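Local coordinates for protein NEQ263 (Nanoarchaeum equitans Kin4-M, PDB 5BN3) that probably binds nucleotide as the B-type subunit of an archaeal A/V-type ATP synthase catalytic core, pairing there with the alpha chain NeqA, at residues A41-D45 / S195-K199; L125-K129 / Y263-L268; A232-R236 / R249-L255; Y303-Q307 / P316-L320. The contacts are given in a common frame with arbitrary orientation. Residues are numbered along the deposited sequence.

Interaction 1: residues A41-D45 / S195-K199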
loop_
_atom_site.group_PDB
_atom_site.type_symbol
_atom_site.label_atom_id
_atom_site.label_comp_id
_atom_site.label_asym_id
_atom_site.label_seq_id
_atom_site.Cartn_x
_atom_site.Cartn_y
_atom_site.Cartn_z
ATOM N N ALA B 41 33.908 0.363 -5.150
ATOM C CA ALA B 41 34.192 1.763 -5.443
ATOM C C ALA B 41 33.277 2.342 -6.516
ATOM O O ALA B 41 32.810 1.626 -7.403
ATOM C CB ALA B 41 35.651 1.945 -5.828
ATOM N N LEU B 42 33.031 3.647 -6.428
ATOM C CA LEU B 42 32.206 4.344 -7.408
ATOM C C LEU B 42 33.058 5.246 -8.287
ATOM O O LEU B 42 33.746 6.139 -7.791
ATOM C CB LEU B 42 31.131 5.184 -6.716
ATOM C CG LEU B 42 29.921 4.432 -6.169
ATOM C CD1 LEU B 42 28.901 5.395 -5.604
ATOM C CD2 LEU B 42 29.304 3.606 -7.268
ATOM N N LEU B 43 32.996 5.013 -9.594
ATOM C CA LEU B 43 33.759 5.800 -10.555
ATOM C C LEU B 43 33.266 7.243 -10.616
ATOM O O LEU B 43 32.068 7.507 -10.494
ATOM C CB LEU B 43 33.677 5.154 -11.941
ATOM C CG LEU B 43 34.227 3.729 -12.029
ATOM C CD1 LEU B 43 33.876 3.088 -13.359
ATOM C CD2 LEU B 43 35.728 3.742 -11.831
ATOM N N PHE B 44 34.201 8.171 -10.792
ATOM C CA PHE B 44 33.872 9.584 -10.951
ATOM C C PHE B 44 33.108 9.808 -12.249
ATOM O O PHE B 44 32.180 10.614 -12.301
ATOM C CB PHE B 44 35.148 10.432 -10.954
ATOM C CG PHE B 44 35.640 10.804 -9.583
ATOM C CD1 PHE B 44 35.601 9.890 -8.541
ATOM C CD2 PHE B 44 36.162 12.066 -9.343
ATOM C CE1 PHE B 44 36.061 10.231 -7.283
ATOM C CE2 PHE B 44 36.626 12.414 -8.086
ATOM C CZ PHE B 44 36.575 11.495 -7.056
ATOM N N ASP B 45 33.501 9.086 -13.295
ATOM C CA ASP B 45 32.872 9.237 -14.603
ATOM C C ASP B 45 32.984 7.976 -15.453
ATOM O O ASP B 45 33.449 6.938 -14.981
ATOM C CB ASP B 45 33.475 10.428 -15.350
ATOM C CG ASP B 45 34.987 10.466 -15.265
ATOM O OD1 ASP B 45 35.601 9.406 -15.026
ATOM O OD2 ASP B 45 35.566 11.559 -15.437
ATOM N N SER B 195 27.596 10.389 -12.771
ATOM C CA SER B 195 27.719 9.367 -11.733
ATOM C C SER B 195 27.047 9.849 -10.452
ATOM O O SER B 195 27.092 11.042 -10.138
ATOM C CB SER B 195 29.197 9.065 -11.468
ATOM O OG SER B 195 29.352 8.191 -10.364
ATOM N N PRO B 196 26.410 8.927 -9.713
ATOM C CA PRO B 196 25.729 9.327 -8.478
ATOM C C PRO B 196 26.688 9.903 -7.438
ATOM O O PRO B 196 26.254 10.708 -6.616
ATOM C CB PRO B 196 25.104 8.018 -7.972
ATOM C CG PRO B 196 25.875 6.933 -8.644
ATOM C CD PRO B 196 26.264 7.487 -9.982
ATOM N N ILE B 197 27.957 9.505 -7.471
ATOM C CA ILE B 197 28.940 10.048 -6.536
ATOM C C ILE B 197 29.194 11.544 -6.779
ATOM O O ILE B 197 29.421 12.297 -5.833
ATOM C CB ILE B 197 30.271 9.240 -6.552
ATOM C CG1 ILE B 197 31.159 9.619 -5.366
ATOM C CG2 ILE B 197 31.029 9.451 -7.851
ATOM C CD1 ILE B 197 30.659 9.096 -4.046
ATOM N N GLU B 198 29.136 11.980 -8.036
ATOM C CA GLU B 198 29.309 13.400 -8.335
ATOM C C GLU B 198 28.102 14.200 -7.854
ATOM O O GLU B 198 28.237 15.335 -7.389
ATOM C CB GLU B 198 29.530 13.638 -9.834
ATOM C CG GLU B 198 29.738 15.114 -10.168
ATOM C CD GLU B 198 29.998 15.385 -11.637
ATOM O OE1 GLU B 198 30.222 14.425 -12.408
ATOM O OE2 GLU B 198 29.982 16.574 -12.021
ATOM N N LYS B 199 26.922 13.600 -7.967
ATOM C CA LYS B 199 25.691 14.262 -7.554
ATOM C C LYS B 199 25.651 14.524 -6.050
ATOM O O LYS B 199 25.281 15.614 -5.619
ATOM C CB LYS B 199 24.465 13.449 -7.988
ATOM C CG LYS B 199 24.191 13.473 -9.492
ATOM C CD LYS B 199 22.797 12.932 -9.805
ATOM C CE LYS B 199 22.520 12.905 -11.303
ATOM N NZ LYS B 199 23.135 11.734 -11.982
HETATM O O HOH W 1 30.133 11.980 -13.267
#
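Two direct hydrogen bonds converge on the hydroxyl of Ser195. It donates to the backbone of the strand end, with Ser195 OG 2.8 Å from Leu43 O, and it accepts weakly from its own helix, Ile197 N lying 3.5 Å from Ser195 OG at an N-H...O angle of 151°. The second bond makes Ser195 the N-cap of helix 196-215, so a single side chain both caps the helix and fastens it to residues 41-45. Water 1 adds a bridge: it donates to Phe44 O and to Glu198 OE1, each at 2.6 Å, and accepts from Ser195 N at 3.0 Å. The other carboxylate oxygen, Glu198 OE2, is bonded to Gly76 N. In the fold, this joins the six-stranded antiparallel sheet of the N-terminal domain, through the end of strand 38-43, to the nucleotide-binding domain. The apolar pair is Leu42 and Ile197, with Leu42 CB 4.1 Å from Ile197 CB. By van der Waals contact with the backbone, the methyl Ile197 CG2 comes within 3.4 Å of Leu43 O and 4.2 Å of Phe44 CA. Leu42 also packs on Ile238 and Leu241 of helix 228-241, while the Phe44 ring, its CB directed away from the helix, stacks with Phe77.

Interaction 2: residues L125-K129 / Y263-L268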
loop_
_atom_site.group_PDB
_atom_site.type_symbol
_atom_site.label_atom_id
_atom_site.label_comp_id
_atom_site.label_asym_id
_atom_site.label_seq_id
_atom_site.Cartn_x
_atom_site.Cartn_y
_atom_site.Cartn_z
ATOM N N LEU B 125 15.303 35.011 7.394
ATOM C CA LEU B 125 16.285 35.648 8.272
ATOM C C LEU B 125 17.705 35.258 7.873
ATOM O O LEU B 125 17.920 34.190 7.304
ATOM C CB LEU B 125 16.024 35.282 9.738
ATOM C CG LEU B 125 15.088 36.188 10.544
ATOM C CD1 LEU B 125 13.737 36.324 9.887
ATOM C CD2 LEU B 125 14.923 35.663 11.960
ATOM N N LYS B 126 18.675 36.124 8.162
ATOM C CA LYS B 126 20.063 35.841 7.799
ATOM C C LYS B 126 20.617 34.684 8.627
ATOM O O LYS B 126 20.617 34.729 9.861
ATOM C CB LYS B 126 20.952 37.082 7.949
ATOM C CG LYS B 126 22.286 36.960 7.213
ATOM C CD LYS B 126 23.043 38.284 7.155
ATOM C CE LYS B 126 23.687 38.624 8.487
ATOM N NZ LYS B 126 24.543 39.840 8.391
ATOM N N GLY B 127 21.078 33.643 7.938
ATOM C CA GLY B 127 21.568 32.450 8.603
ATOM C C GLY B 127 20.519 31.356 8.663
ATOM O O GLY B 127 20.791 30.247 9.116
ATOM N N GLN B 128 19.314 31.662 8.201
ATOM C CA GLN B 128 18.232 30.682 8.226
ATOM C C GLN B 128 18.366 29.679 7.082
ATOM O O GLN B 128 18.924 29.989 6.024
ATOM C CB GLN B 128 16.873 31.391 8.150
ATOM C CG GLN B 128 15.660 30.508 8.431
ATOM C CD GLN B 128 14.365 31.303 8.502
ATOM O OE1 GLN B 128 14.357 32.518 8.302
ATOM N NE2 GLN B 128 13.265 30.618 8.790
ATOM N N LYS B 129 17.881 28.463 7.315
ATOM C CA LYS B 129 17.730 27.494 6.243
ATOM C C LYS B 129 16.238 27.309 5.984
ATOM O O LYS B 129 15.475 26.959 6.889
ATOM C CB LYS B 129 18.404 26.160 6.599
ATOM C CG LYS B 129 18.037 25.614 7.971
ATOM C CD LYS B 129 18.678 24.263 8.219
ATOM C CE LYS B 129 18.199 23.664 9.526
ATOM N NZ LYS B 129 18.689 24.403 10.717
ATOM N N TYR B 263 21.774 20.144 5.237
ATOM C CA TYR B 263 20.981 21.311 5.633
ATOM C C TYR B 263 21.527 22.033 6.868
ATOM O O TYR B 263 21.447 23.258 6.960
ATOM C CB TYR B 263 19.523 20.908 5.884
ATOM C CG TYR B 263 18.792 20.336 4.687
ATOM C CD1 TYR B 263 19.148 20.679 3.390
ATOM C CD2 TYR B 263 17.733 19.456 4.862
ATOM C CE1 TYR B 263 18.467 20.156 2.303
ATOM C CE2 TYR B 263 17.050 18.930 3.783
ATOM C CZ TYR B 263 17.420 19.283 2.509
ATOM O OH TYR B 263 16.735 18.756 1.439
ATOM N N GLU B 264 22.074 21.275 7.814
ATOM C CA GLU B 264 22.564 21.852 9.069
ATOM C C GLU B 264 23.928 22.525 8.938
ATOM O O GLU B 264 24.428 23.120 9.895
ATOM C CB GLU B 264 22.594 20.794 10.179
ATOM C CG GLU B 264 21.213 20.387 10.679
ATOM C CD GLU B 264 20.609 21.395 11.645
ATOM O OE1 GLU B 264 19.395 21.671 11.537
ATOM O OE2 GLU B 264 21.337 21.899 12.527
ATOM N N ARG B 265 24.528 22.432 7.755
ATOM C CA ARG B 265 25.753 23.174 7.472
ATOM C C ARG B 265 25.371 24.569 6.994
ATOM O O ARG B 265 25.687 24.981 5.875
ATOM C CB ARG B 265 26.614 22.446 6.436
ATOM C CG ARG B 265 27.170 21.116 6.941
ATOM C CD ARG B 265 27.925 20.368 5.855
ATOM N NE ARG B 265 29.266 20.905 5.626
ATOM C CZ ARG B 265 30.109 20.445 4.706
ATOM N NH1 ARG B 265 29.750 19.440 3.920
ATOM N NH2 ARG B 265 31.306 20.992 4.567
ATOM N N SER B 266 24.673 25.283 7.869
ATOM C CA SER B 266 24.171 26.617 7.597
ATOM C C SER B 266 24.050 27.304 8.940
ATOM O O SER B 266 24.259 26.677 9.981
ATOM C CB SER B 266 22.791 26.531 6.953
ATOM O OG SER B 266 21.889 25.842 7.805
ATOM N N GLY B 267 23.704 28.585 8.932
ATOM C CA GLY B 267 23.441 29.261 10.183
ATOM C C GLY B 267 24.199 30.551 10.401
ATOM O O GLY B 267 24.829 31.095 9.488
ATOM N N LEU B 268 24.131 31.034 11.635
ATOM C CA LEU B 268 24.706 32.318 11.990
ATOM C C LEU B 268 25.694 32.160 13.136
ATOM O O LEU B 268 25.455 31.405 14.081
ATOM C CB LEU B 268 23.592 33.291 12.383
ATOM C CG LEU B 268 23.978 34.686 12.869
ATOM C CD1 LEU B 268 24.590 35.480 11.739
ATOM C CD2 LEU B 268 22.757 35.404 13.421
HETATM O O HOH W 2 20.364 24.594 13.245
HETATM O O HOH W 3 21.280 26.004 10.630
#
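Lys129, with 83 Å² covered, dominates this contact. Its chain extends along residues 263-266, placing Lys129 CD 3.2 Å from Tyr263 O and 3.6 Å from Ser266 OG, and its ammonium forms a salt bridge in which Lys129 NZ is 2.9 Å from Glu264 OE1; the hydrogen bond within it is weak. Water 3 accepts from Lys129 NZ at 3.0 Å and donates to Ser266 OG at 2.9 Å. Gly127 comes next, with 50 Å². It occupies the third position of a type II turn from Leu125 to Gln128, at phi 98°, where a CB would fall 2.9 Å from Leu268 CB. Without one, the backbones close to 4.0 Å between Gly127 CA and Gly267 CA, and Gly267 CA makes a CA-H...O contact with Gly127 O at 3.0 Å and 150°. Leu268 gives up 40 Å². The turn leads into strand 131-134 of the mixed sheet of the nucleotide-binding domain, where 267-268 pairs antiparallel with strand 273-281. Glu300 forms a second salt bridge with Lys129, and Glu264 OE2 makes a weak hydrogen bond to Gly254 N of a neighbouring alpha chain. One buried lysine thus pairs with two carboxylates, offsetting part of their negative charge.

Interaction 3: residues A232-R236 / R249-L255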
loop_
_atom_site.group_PDB
_atom_site.type_symbol
_atom_site.label_atom_id
_atom_site.label_comp_id
_atom_site.label_asym_id
_atom_site.label_seq_id
_atom_site.Cartn_x
_atom_site.Cartn_y
_atom_site.Cartn_z
ATOM N N ALA B 232 18.414 12.950 -3.431
ATOM C CA ALA B 232 17.929 11.746 -2.773
ATOM C C ALA B 232 17.985 10.540 -3.708
ATOM O O ALA B 232 18.276 9.425 -3.275
ATOM C CB ALA B 232 16.518 11.958 -2.262
ATOM N N ASP B 233 17.701 10.772 -4.988
ATOM C CA ASP B 233 17.722 9.712 -5.990
ATOM C C ASP B 233 19.130 9.143 -6.149
ATOM O O ASP B 233 19.315 7.930 -6.259
ATOM C CB ASP B 233 17.213 10.244 -7.332
ATOM C CG ASP B 233 17.190 9.181 -8.412
ATOM O OD1 ASP B 233 18.250 8.925 -9.025
ATOM O OD2 ASP B 233 16.111 8.600 -8.661
ATOM N N ALA B 234 20.119 10.026 -6.157
ATOM C CA ALA B 234 21.512 9.612 -6.262
ATOM C C ALA B 234 21.949 8.839 -5.020
ATOM O O ALA B 234 22.679 7.851 -5.121
ATOM C CB ALA B 234 22.403 10.815 -6.483
ATOM N N LEU B 235 21.503 9.292 -3.850
ATOM C CA LEU B 235 21.818 8.613 -2.598
ATOM C C LEU B 235 21.233 7.204 -2.579
ATOM O O LEU B 235 21.862 6.267 -2.086
ATOM C CB LEU B 235 21.297 9.416 -1.400
ATOM C CG LEU B 235 21.899 9.040 -0.044
ATOM C CD1 LEU B 235 23.354 9.474 0.020
ATOM C CD2 LEU B 235 21.107 9.636 1.113
ATOM N N ARG B 236 20.028 7.063 -3.120
ATOM C CA ARG B 236 19.370 5.763 -3.204
ATOM C C ARG B 236 20.106 4.849 -4.173
ATOM O O ARG B 236 20.195 3.638 -3.959
ATOM C CB ARG B 236 17.915 5.938 -3.648
ATOM C CG ARG B 236 17.169 4.635 -3.876
ATOM C CD ARG B 236 15.698 4.888 -4.163
ATOM N NE ARG B 236 15.503 5.705 -5.360
ATOM C CZ ARG B 236 14.324 6.164 -5.769
ATOM N NH1 ARG B 236 13.227 5.889 -5.078
ATOM N NH2 ARG B 236 14.245 6.902 -6.865
ATOM N N ARG B 249 10.128 3.316 -0.343
ATOM C CA ARG B 249 10.365 3.619 -1.760
ATOM C C ARG B 249 11.805 3.394 -2.213
ATOM O O ARG B 249 12.263 4.024 -3.167
ATOM C CB ARG B 249 9.941 5.054 -2.104
ATOM C CG ARG B 249 8.439 5.280 -2.175
ATOM C CD ARG B 249 8.123 6.738 -2.477
ATOM N NE ARG B 249 6.707 7.058 -2.309
ATOM C CZ ARG B 249 5.864 7.303 -3.309
ATOM N NH1 ARG B 249 6.290 7.275 -4.564
ATOM N NH2 ARG B 249 4.593 7.584 -3.051
ATOM N N GLY B 250 12.515 2.499 -1.535
ATOM C CA GLY B 250 13.891 2.211 -1.896
ATOM C C GLY B 250 14.910 3.159 -1.290
ATOM O O GLY B 250 16.109 2.867 -1.297
ATOM N N TYR B 251 14.448 4.298 -0.776
ATOM C CA TYR B 251 15.346 5.270 -0.156
ATOM C C TYR B 251 16.008 4.672 1.082
ATOM O O TYR B 251 15.373 3.915 1.821
ATOM C CB TYR B 251 14.590 6.551 0.210
ATOM C CG TYR B 251 14.113 7.351 -0.985
ATOM C CD1 TYR B 251 15.005 8.075 -1.762
ATOM C CD2 TYR B 251 12.769 7.392 -1.324
ATOM C CE1 TYR B 251 14.571 8.812 -2.850
ATOM C CE2 TYR B 251 12.327 8.127 -2.405
ATOM C CZ TYR B 251 13.231 8.831 -3.162
ATOM O OH TYR B 251 12.787 9.560 -4.238
ATOM N N PRO B 252 17.289 5.003 1.310
ATOM C CA PRO B 252 18.023 4.448 2.454
ATOM C C PRO B 252 17.423 4.870 3.792
ATOM O O PRO B 252 16.814 5.938 3.892
ATOM C CB PRO B 252 19.431 5.040 2.295
ATOM C CG PRO B 252 19.256 6.240 1.417
ATOM C CD PRO B 252 18.127 5.898 0.492
ATOM N N ALA B 253 17.603 4.033 4.806
ATOM C CA ALA B 253 17.056 4.281 6.136
ATOM C C ALA B 253 17.599 5.555 6.781
ATOM O O ALA B 253 16.936 6.165 7.623
ATOM C CB ALA B 253 17.330 3.089 7.027
ATOM N N TYR B 254 18.806 5.947 6.386
ATOM C CA TYR B 254 19.469 7.112 6.962
ATOM C C TYR B 254 19.242 8.389 6.151
ATOM O O TYR B 254 19.996 9.349 6.290
ATOM C CB TYR B 254 20.971 6.842 7.094
ATOM C CG TYR B 254 21.605 6.310 5.832
ATOM C CD1 TYR B 254 22.037 7.169 4.832
ATOM C CD2 TYR B 254 21.779 4.950 5.644
ATOM C CE1 TYR B 254 22.617 6.686 3.681
ATOM C CE2 TYR B 254 22.358 4.459 4.503
ATOM C CZ TYR B 254 22.775 5.328 3.522
ATOM O OH TYR B 254 23.354 4.838 2.375
ATOM N N LEU B 255 18.207 8.403 5.312
ATOM C CA LEU B 255 17.938 9.556 4.449
ATOM C C LEU B 255 17.796 10.863 5.231
ATOM O O LEU B 255 18.348 11.887 4.835
ATOM C CB LEU B 255 16.700 9.316 3.576
ATOM C CG LEU B 255 16.337 10.458 2.619
ATOM C CD1 LEU B 255 17.509 10.785 1.711
ATOM C CD2 LEU B 255 15.110 10.116 1.790
HETATM O O HOH W 4 23.976 5.894 0.130
#
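Leu235 forms the apolar centre of this packing of a helix against the loop after it in the nucleotide-binding domain, where helix 228-241 rests on the loop that leads into helix 255-263. Leu235 CD2 lies 3.9 Å from Pro252 CG, 3.8 Å from Leu255 CD1 and 4.2 Å from Tyr254 CE1, so the leucine meets three side chains of the loop and helix start. Ala232, one turn earlier, extends the patch: Ala232 CB is 3.7 Å from Tyr251 CE1 and 4.3 Å from Leu255 CD1. A type I turn from Pro252 to Leu255, closed by Leu255 N to Pro252 O at 3.2 Å, puts Tyr254 at the N-cap position of the second helix. Outward from here, Arg236 has 100 Å² covered. Its guanidinium lies flat on the Tyr251 ring, with centres 4.2 Å apart and planes at 15°; Arg236 CZ sits 25° off the ring normal, a cation-pi geometry. Within the helix, Arg236 NH2 forms a salt bridge to Asp233 OD2 at 3.1 Å. Glu342 of a neighbouring alpha chain pairs with both Arg236 and Arg249, bringing this edge to the subunit interface. Near the guanidinium plane, Arg236 NH1 donates to Arg249 O at 2.8 Å, with an N-H...O angle of 142°.

Interaction 4: residues Y303-Q307 / P316-L320. With SO4 (sulfate ion), chain X.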
loop_
_atom_site.group_PDB
_atom_site.type_symbol
_atom_site.label_atom_id
_atom_site.label_comp_id
_atom_site.label_asym_id
_atom_site.label_seq_id
_atom_site.Cartn_x
_atom_site.Cartn_y
_atom_site.Cartn_z
ATOM N N TYR B 303 8.712 27.525 1.750
ATOM C CA TYR B 303 7.773 28.236 0.893
ATOM C C TYR B 303 7.143 27.239 -0.077
ATOM O O TYR B 303 7.826 26.668 -0.929
ATOM C CB TYR B 303 8.476 29.363 0.133
ATOM C CG TYR B 303 9.187 30.354 1.031
ATOM C CD1 TYR B 303 8.490 31.070 1.994
ATOM C CD2 TYR B 303 10.551 30.581 0.909
ATOM C CE1 TYR B 303 9.132 31.978 2.816
ATOM C CE2 TYR B 303 11.201 31.491 1.727
ATOM C CZ TYR B 303 10.484 32.184 2.677
ATOM O OH TYR B 303 11.117 33.087 3.499
ATOM N N VAL B 304 5.839 27.025 0.060
ATOM C CA VAL B 304 5.149 26.013 -0.729
ATOM C C VAL B 304 4.403 26.638 -1.900
ATOM O O VAL B 304 3.592 27.546 -1.712
ATOM C CB VAL B 304 4.164 25.212 0.143
ATOM C CG1 VAL B 304 3.424 24.176 -0.694
ATOM C CG2 VAL B 304 4.906 24.543 1.287
ATOM N N LEU B 305 4.681 26.153 -3.108
ATOM C CA LEU B 305 4.017 26.670 -4.301
ATOM C C LEU B 305 2.708 25.931 -4.572
ATOM O O LEU B 305 2.582 24.740 -4.274
ATOM C CB LEU B 305 4.946 26.609 -5.517
ATOM C CG LEU B 305 5.752 27.874 -5.834
ATOM C CD1 LEU B 305 6.192 28.588 -4.574
ATOM C CD2 LEU B 305 6.961 27.554 -6.703
ATOM N N SER B 306 1.735 26.644 -5.134
ATOM C CA SER B 306 0.376 26.122 -5.282
ATOM C C SER B 306 -0.058 26.005 -6.743
ATOM O O SER B 306 -0.001 26.978 -7.499
ATOM C CB SER B 306 -0.606 27.012 -4.508
ATOM O OG SER B 306 -1.949 26.754 -4.881
ATOM N N GLN B 307 -0.492 24.809 -7.128
ATOM C CA GLN B 307 -1.001 24.557 -8.472
ATOM C C GLN B 307 -2.238 25.408 -8.740
ATOM O O GLN B 307 -2.435 25.907 -9.847
ATOM C CB GLN B 307 -1.356 23.075 -8.621
ATOM C CG GLN B 307 -0.662 22.363 -9.768
ATOM C CD GLN B 307 -0.805 20.855 -9.680
ATOM O OE1 GLN B 307 -1.856 20.339 -9.292
ATOM N NE2 GLN B 307 0.257 20.138 -10.028
ATOM N N PRO B 316 4.041 35.275 -7.590
ATOM C CA PRO B 316 4.468 33.896 -7.330
ATOM C C PRO B 316 3.367 33.096 -6.648
ATOM O O PRO B 316 2.687 33.625 -5.770
ATOM C CB PRO B 316 5.660 34.075 -6.390
ATOM C CG PRO B 316 5.363 35.349 -5.662
ATOM C CD PRO B 316 4.633 36.231 -6.636
ATOM N N PRO B 317 3.194 31.826 -7.045
ATOM C CA PRO B 317 2.065 31.020 -6.568
ATOM C C PRO B 317 2.297 30.438 -5.176
ATOM O O PRO B 317 2.205 29.220 -4.996
ATOM C CB PRO B 317 1.989 29.901 -7.606
ATOM C CG PRO B 317 3.415 29.710 -8.030
ATOM C CD PRO B 317 4.054 31.076 -7.981
ATOM N N ILE B 318 2.564 31.302 -4.203
ATOM C CA ILE B 318 2.860 30.871 -2.839
ATOM C C ILE B 318 1.609 30.637 -1.989
ATOM O O ILE B 318 0.779 31.536 -1.823
ATOM C CB ILE B 318 3.777 31.892 -2.127
ATOM C CG1 ILE B 318 5.159 31.902 -2.783
ATOM C CG2 ILE B 318 3.904 31.567 -0.651
ATOM C CD1 ILE B 318 6.131 32.884 -2.157
ATOM N N ASP B 319 1.484 29.424 -1.455
ATOM C CA ASP B 319 0.428 29.094 -0.501
ATOM C C ASP B 319 0.768 29.739 0.840
ATOM O O ASP B 319 1.689 29.302 1.531
ATOM C CB ASP B 319 0.314 27.569 -0.357
ATOM C CG ASP B 319 -0.917 27.133 0.429
ATOM O OD1 ASP B 319 -1.250 27.763 1.458
ATOM O OD2 ASP B 319 -1.552 26.138 0.018
ATOM N N LEU B 320 0.023 30.781 1.203
ATOM C CA LEU B 320 0.308 31.560 2.409
ATOM C C LEU B 320 0.163 30.758 3.697
ATOM O O LEU B 320 0.782 31.085 4.709
ATOM C CB LEU B 320 -0.598 32.795 2.479
ATOM C CG LEU B 320 -0.228 34.002 1.619
ATOM C CD1 LEU B 320 -1.232 35.128 1.814
ATOM C CD2 LEU B 320 1.165 34.481 1.966
HETATM S S SO4 X . -3.449 23.470 -4.237
HETATM O O1 SO4 X . -2.949 24.667 -3.575
HETATM O O2 SO4 X . -4.849 23.275 -3.883
HETATM O O3 SO4 X . -2.652 22.321 -3.825
HETATM O O4 SO4 X . -3.322 23.631 -5.679
#
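Two backbone hydrogen bonds define a single beta bridge between Leu305 and Ile318, whose CA atoms are 4.6 Å apart. Asp319 N donates to Val304 O at 2.8 Å and 162°, and Ser306 N donates to Pro317 O at 2.6 Å and 145°. Both acceptors also receive CA-H...O contacts: Ile318 CA is 3.6 Å from Val304 O, and Leu305 CA is 3.2 Å from Pro317 O. Pro317, at the centre of an inverse gamma turn, follows Pro316, which has a cis peptide bond before it; the weak bond from Ile318 N to Pro316 O, at 2.8 Å, belongs to that turn. Ser306 OG donates to sulfate O1 at 2.7 Å and caps helix 307-311 through Leu309 N; the sulfate, probably from crystallisation, is also held by Asp308 N. Asp319 OD1 accepts from Leu321 N and Lys322 N. Apolar contacts flank the bridge, with Leu305 CG 3.7 Å from Pro317 CG and Leu305 CD1 3.9 Å from Ile318 CG1. The bridge lies just beyond strand 301-304, which pairs antiparallel with strand 324-325 in the central sheet, with Leu305 reaching Met140 and Leu143 of helix 140-151, Ile318 packing on helix 116-119, and Leu320 meeting helix 367-384.

How the interactions relate
From the N terminus, the first segment reached is 41-45, at the end of strand 38-43; interaction 1 closes its loop at helix 196-215, tying the N-terminal sheet to the nucleotide-binding domain. Interaction 2 opens inside that loop and closes beyond it, so the two cross; it joins the turn before strand 131-134 to strand 267-268. Within its span nests interaction 3, a short loop joining helix 228-241 to the approach to helix 255-263. It follows interaction 1 in sequence yet touches it, Lys199 CB lying 3.7 Å from Ala234 CB. Last, interaction 4 joins the end of strand 301-304 to the loop before strand 324-325, on the opposite side of the chain's centre from interaction 1; it reaches the same sheet as interaction 2.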